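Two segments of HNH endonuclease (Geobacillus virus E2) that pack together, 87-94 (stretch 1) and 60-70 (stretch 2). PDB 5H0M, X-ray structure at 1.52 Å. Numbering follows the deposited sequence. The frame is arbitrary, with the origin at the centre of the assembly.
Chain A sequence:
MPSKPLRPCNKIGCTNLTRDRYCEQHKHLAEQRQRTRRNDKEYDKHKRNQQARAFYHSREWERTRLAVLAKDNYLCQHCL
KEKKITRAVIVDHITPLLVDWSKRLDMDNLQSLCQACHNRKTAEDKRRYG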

# COMPACT_ATOMS: atom_id res chain seq x y z
N ARG A 87 9.39 -8.51 11.33
CA ARG A 87 9.39 -7.06 11.28
C ARG A 87 8.86 -6.56 9.93
O ARG A 87 9.29 -7.03 8.88
CB ARG A 87 10.81 -6.55 11.46
CG ARG A 87 10.94 -5.04 11.42
CD ARG A 87 10.96 -4.47 12.81
NE ARG A 87 11.12 -3.02 12.80
CZ ARG A 87 10.99 -2.26 13.88
NH1 ARG A 87 10.69 -2.82 15.05
NH2 ARG A 87 11.14 -0.95 13.80
N ALA A 88 7.95 -5.61 9.96
CA ALA A 88 7.48 -4.95 8.74
C ALA A 88 8.50 -3.96 8.22
O ALA A 88 9.15 -3.28 9.01
CB ALA A 88 6.17 -4.24 8.99
N VAL A 89 8.59 -3.85 6.90
CA VAL A 89 9.49 -2.92 6.23
C VAL A 89 8.79 -1.94 5.30
O VAL A 89 9.41 -0.99 4.81
CB VAL A 89 10.59 -3.64 5.43
CG1 VAL A 89 11.47 -4.46 6.38
CG2 VAL A 89 10.02 -4.51 4.33
N ILE A 90 7.49 -2.14 5.07
CA ILE A 90 6.75 -1.31 4.12
C ILE A 90 5.28 -1.31 4.53
O ILE A 90 4.82 -2.26 5.15
CB ILE A 90 6.96 -1.84 2.69
CG1 ILE A 90 6.53 -0.80 1.65
CG2 ILE A 90 6.30 -3.17 2.48
CD1 ILE A 90 7.08 -1.09 0.27
N VAL A 91 4.58 -0.23 4.22
CA VAL A 91 3.13 -0.18 4.36
C VAL A 91 2.55 -0.19 2.96
O VAL A 91 2.90 0.67 2.14
CB VAL A 91 2.67 1.07 5.12
CG1 VAL A 91 1.16 1.17 5.17
CG2 VAL A 91 3.22 1.06 6.53
N ASP A 92 1.66 -1.15 2.70
CA ASP A 92 1.07 -1.34 1.36
C ASP A 92 -0.44 -1.13 1.38
O ASP A 92 -1.13 -1.49 2.34
CB ASP A 92 1.37 -2.74 0.82
CG ASP A 92 1.15 -2.88 -0.70
OD1 ASP A 92 1.20 -1.86 -1.44
OD2 ASP A 92 0.95 -4.02 -1.16
N HIS A 93 -0.94 -0.56 0.28
CA HIS A 93 -2.37 -0.46 0.01
C HIS A 93 -2.94 -1.80 -0.36
O HIS A 93 -2.40 -2.48 -1.24
CB HIS A 93 -2.61 0.53 -1.12
CG HIS A 93 -2.32 1.95 -0.74
ND1 HIS A 93 -1.04 2.47 -0.75
CD2 HIS A 93 -3.13 2.95 -0.32
CE1 HIS A 93 -1.08 3.73 -0.35
NE2 HIS A 93 -2.33 4.04 -0.07
N ILE A 94 -4.04 -2.18 0.28
CA ILE A 94 -4.67 -3.48 -0.03
C ILE A 94 -5.27 -3.43 -1.43
O ILE A 94 -4.87 -4.18 -2.33
CB ILE A 94 -5.71 -3.88 1.01
CG1 ILE A 94 -5.09 -4.03 2.39
CG2 ILE A 94 -6.43 -5.15 0.54
CD1 ILE A 94 -6.08 -4.33 3.49
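Stretch 2, residues 60-70: EWERTRLAVLA

Val91 is the centre of the contact. Its CA-to-CB bond points toward stretch 2, its chi1 is t (176°), and 116 Å² of the residue is covered by stretch 2, the largest share in stretch 1. Both methyls are in use. Trp61 lies nearer CG1, Leu69 and Arg65 nearer CG2, and CG1 of Val68 is within reach of both methyls, 3.9 Å from CG1 of Val91 and 4.3 Å from its CG2. CG1 of Val91 lies 3.8 Å from CH2 of Trp61, while CG2 lies 3.6 Å from CG of Leu69 and 3.8 Å from CG of Arg65. The valine therefore sits among side chains from four positions of stretch 2, 61, 65, 68 and 69, the spacing expected when one side of a helix faces its partner.

The backbone bears this out. Stretch 2 is helical throughout, with phi near -65° and psi near -43° and an i-to-i+4 ladder running from Thr64 N to Glu60 O (2.9 Å) through to Ala70 N to Leu66 O (2.9 Å); the bond from Leu66 N to Glu62 O is weak at 3.4 Å. Thr64 OG1 also donates to Glu60 O, at 2.9 Å. Residues 90-93 of stretch 1 form a strand. Its axis passes 9.0 Å from that of the helix at closest approach, with a signed crossing angle of 105°, so the helix runs steeply across the strand rather than along it. The CA atoms of Val91 and Arg65, 6.3 Å apart, are the nearest CA pair across the stretches. Strand alternation is visible in the side chains: Ile90 and Asp92 have CA-to-CB bonds pointing away from the helix, whereas that of Val91 points toward it.

Beyond this centre, Ala88 points toward the helix and its CB lies 4.1 Å from CD2 of Leu69. On the C-terminal side of Val91, His93 starts sideways, but the end of its side chain comes nearer, bringing CE1 to 3.7 Å from CZ3 of Trp61. The imidazole and the six-membered ring of Trp61 are inclined by 23° with centroids 5.2 Å apart: the planes are near parallel but slid apart, and the rings barely overlap.

The polar edge belongs to Arg65. No direct hydrogen bond joins the stretches; two waters bridge them instead. Water 1 accepts from Arg65 NE (3.0 Å to its O) and from Val91 N (3.2 Å to the same O). The O of water 2 accepts from Arg65 NH2 at 3.1 Å and donates to Val89 O at 2.7 Å. Arg65 thus combines an aliphatic contact with Val91 and water-mediated links to the backbone of stretch 1.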

# COMPACT_ATOMS: atom_id res chain seq x y z
N GLU A 60 0.48 13.84 4.33
CA GLU A 60 -0.61 12.97 4.77
C GLU A 60 -0.16 11.51 4.72
O GLU A 60 -0.39 10.76 5.66
CB GLU A 60 -1.86 13.18 3.92
CG GLU A 60 -2.50 14.56 4.08
CD GLU A 60 -1.96 15.62 3.12
OE1 GLU A 60 -1.04 15.37 2.33
OE2 GLU A 60 -2.48 16.76 3.18
N TRP A 61 0.52 11.12 3.64
CA TRP A 61 1.05 9.76 3.57
C TRP A 61 2.10 9.54 4.65
O TRP A 61 2.10 8.50 5.31
CB TRP A 61 1.63 9.44 2.20
CG TRP A 61 2.32 8.11 2.14
CD1 TRP A 61 3.62 7.89 1.90
CD2 TRP A 61 1.74 6.81 2.39
NE1 TRP A 61 3.91 6.55 1.97
CE2 TRP A 61 2.76 5.86 2.25
CE3 TRP A 61 0.45 6.37 2.71
CZ2 TRP A 61 2.55 4.51 2.41
CZ3 TRP A 61 0.24 5.02 2.87
CH2 TRP A 61 1.29 4.11 2.72
N GLU A 62 3.01 10.50 4.83
CA GLU A 62 4.10 10.28 5.78
C GLU A 62 3.53 9.98 7.17
O GLU A 62 3.97 9.05 7.87
CB GLU A 62 5.02 11.50 5.83
CG GLU A 62 6.30 11.26 6.62
CD GLU A 62 7.35 12.36 6.50
OE1 GLU A 62 7.28 13.24 5.61
OE2 GLU A 62 8.28 12.34 7.33
N ARG A 63 2.51 10.75 7.57
CA ARG A 63 1.88 10.60 8.86
C ARG A 63 1.07 9.30 8.95
O ARG A 63 1.11 8.60 9.95
CB ARG A 63 0.98 11.80 9.07
CG ARG A 63 0.22 11.91 10.37
CD ARG A 63 -0.99 12.80 10.12
NE ARG A 63 -0.67 13.97 9.28
CZ ARG A 63 -1.51 14.56 8.43
NH1 ARG A 63 -2.74 14.09 8.28
NH2 ARG A 63 -1.13 15.63 7.72
N THR A 64 0.32 8.98 7.90
CA THR A 64 -0.55 7.82 7.93
C THR A 64 0.26 6.53 7.93
O THR A 64 -0.07 5.59 8.64
CB THR A 64 -1.53 7.86 6.76
OG1 THR A 64 -2.36 9.03 6.88
CG2 THR A 64 -2.41 6.61 6.74
N ARG A 65 1.32 6.49 7.15
CA ARG A 65 2.25 5.37 7.16
C ARG A 65 2.71 5.06 8.59
O ARG A 65 2.72 3.91 9.03
CB ARG A 65 3.45 5.67 6.26
CG ARG A 65 4.53 4.60 6.26
CD ARG A 65 5.74 5.02 5.44
NE ARG A 65 6.84 4.11 5.69
CZ ARG A 65 7.65 4.15 6.73
NH1 ARG A 65 7.54 5.12 7.63
NH2 ARG A 65 8.61 3.23 6.88
N LEU A 66 3.11 6.11 9.31
CA LEU A 66 3.57 5.95 10.68
C LEU A 66 2.45 5.46 11.59
O LEU A 66 2.68 4.64 12.46
CB LEU A 66 4.14 7.26 11.21
CG LEU A 66 5.47 7.72 10.61
CD1 LEU A 66 5.78 9.15 11.08
CD2 LEU A 66 6.61 6.77 10.96
N ALA A 67 1.24 5.97 11.38
CA ALA A 67 0.10 5.56 12.18
C ALA A 67 -0.19 4.07 11.99
O ALA A 67 -0.52 3.36 12.93
CB ALA A 67 -1.13 6.39 11.83
N VAL A 68 -0.08 3.59 10.75
CA VAL A 68 -0.33 2.18 10.46
C VAL A 68 0.75 1.29 11.08
O VAL A 68 0.45 0.28 11.71
CB VAL A 68 -0.43 1.94 8.93
CG1 VAL A 68 -0.52 0.45 8.61
CG2 VAL A 68 -1.65 2.64 8.35
N LEU A 69 2.01 1.66 10.91
CA LEU A 69 3.09 0.88 11.50
C LEU A 69 2.93 0.82 13.01
O LEU A 69 3.11 -0.23 13.62
CB LEU A 69 4.45 1.46 11.14
CG LEU A 69 4.88 1.21 9.69
CD1 LEU A 69 5.97 2.19 9.31
CD2 LEU A 69 5.32 -0.23 9.49
N ALA A 70 2.59 1.94 13.61
CA ALA A 70 2.42 1.97 15.06
C ALA A 70 1.28 1.08 15.51
O ALA A 70 1.44 0.29 16.47
CB ALA A 70 2.20 3.40 15.54
O HOH W 1 6.28 2.29 3.32
O HOH W 2 9.11 1.63 4.33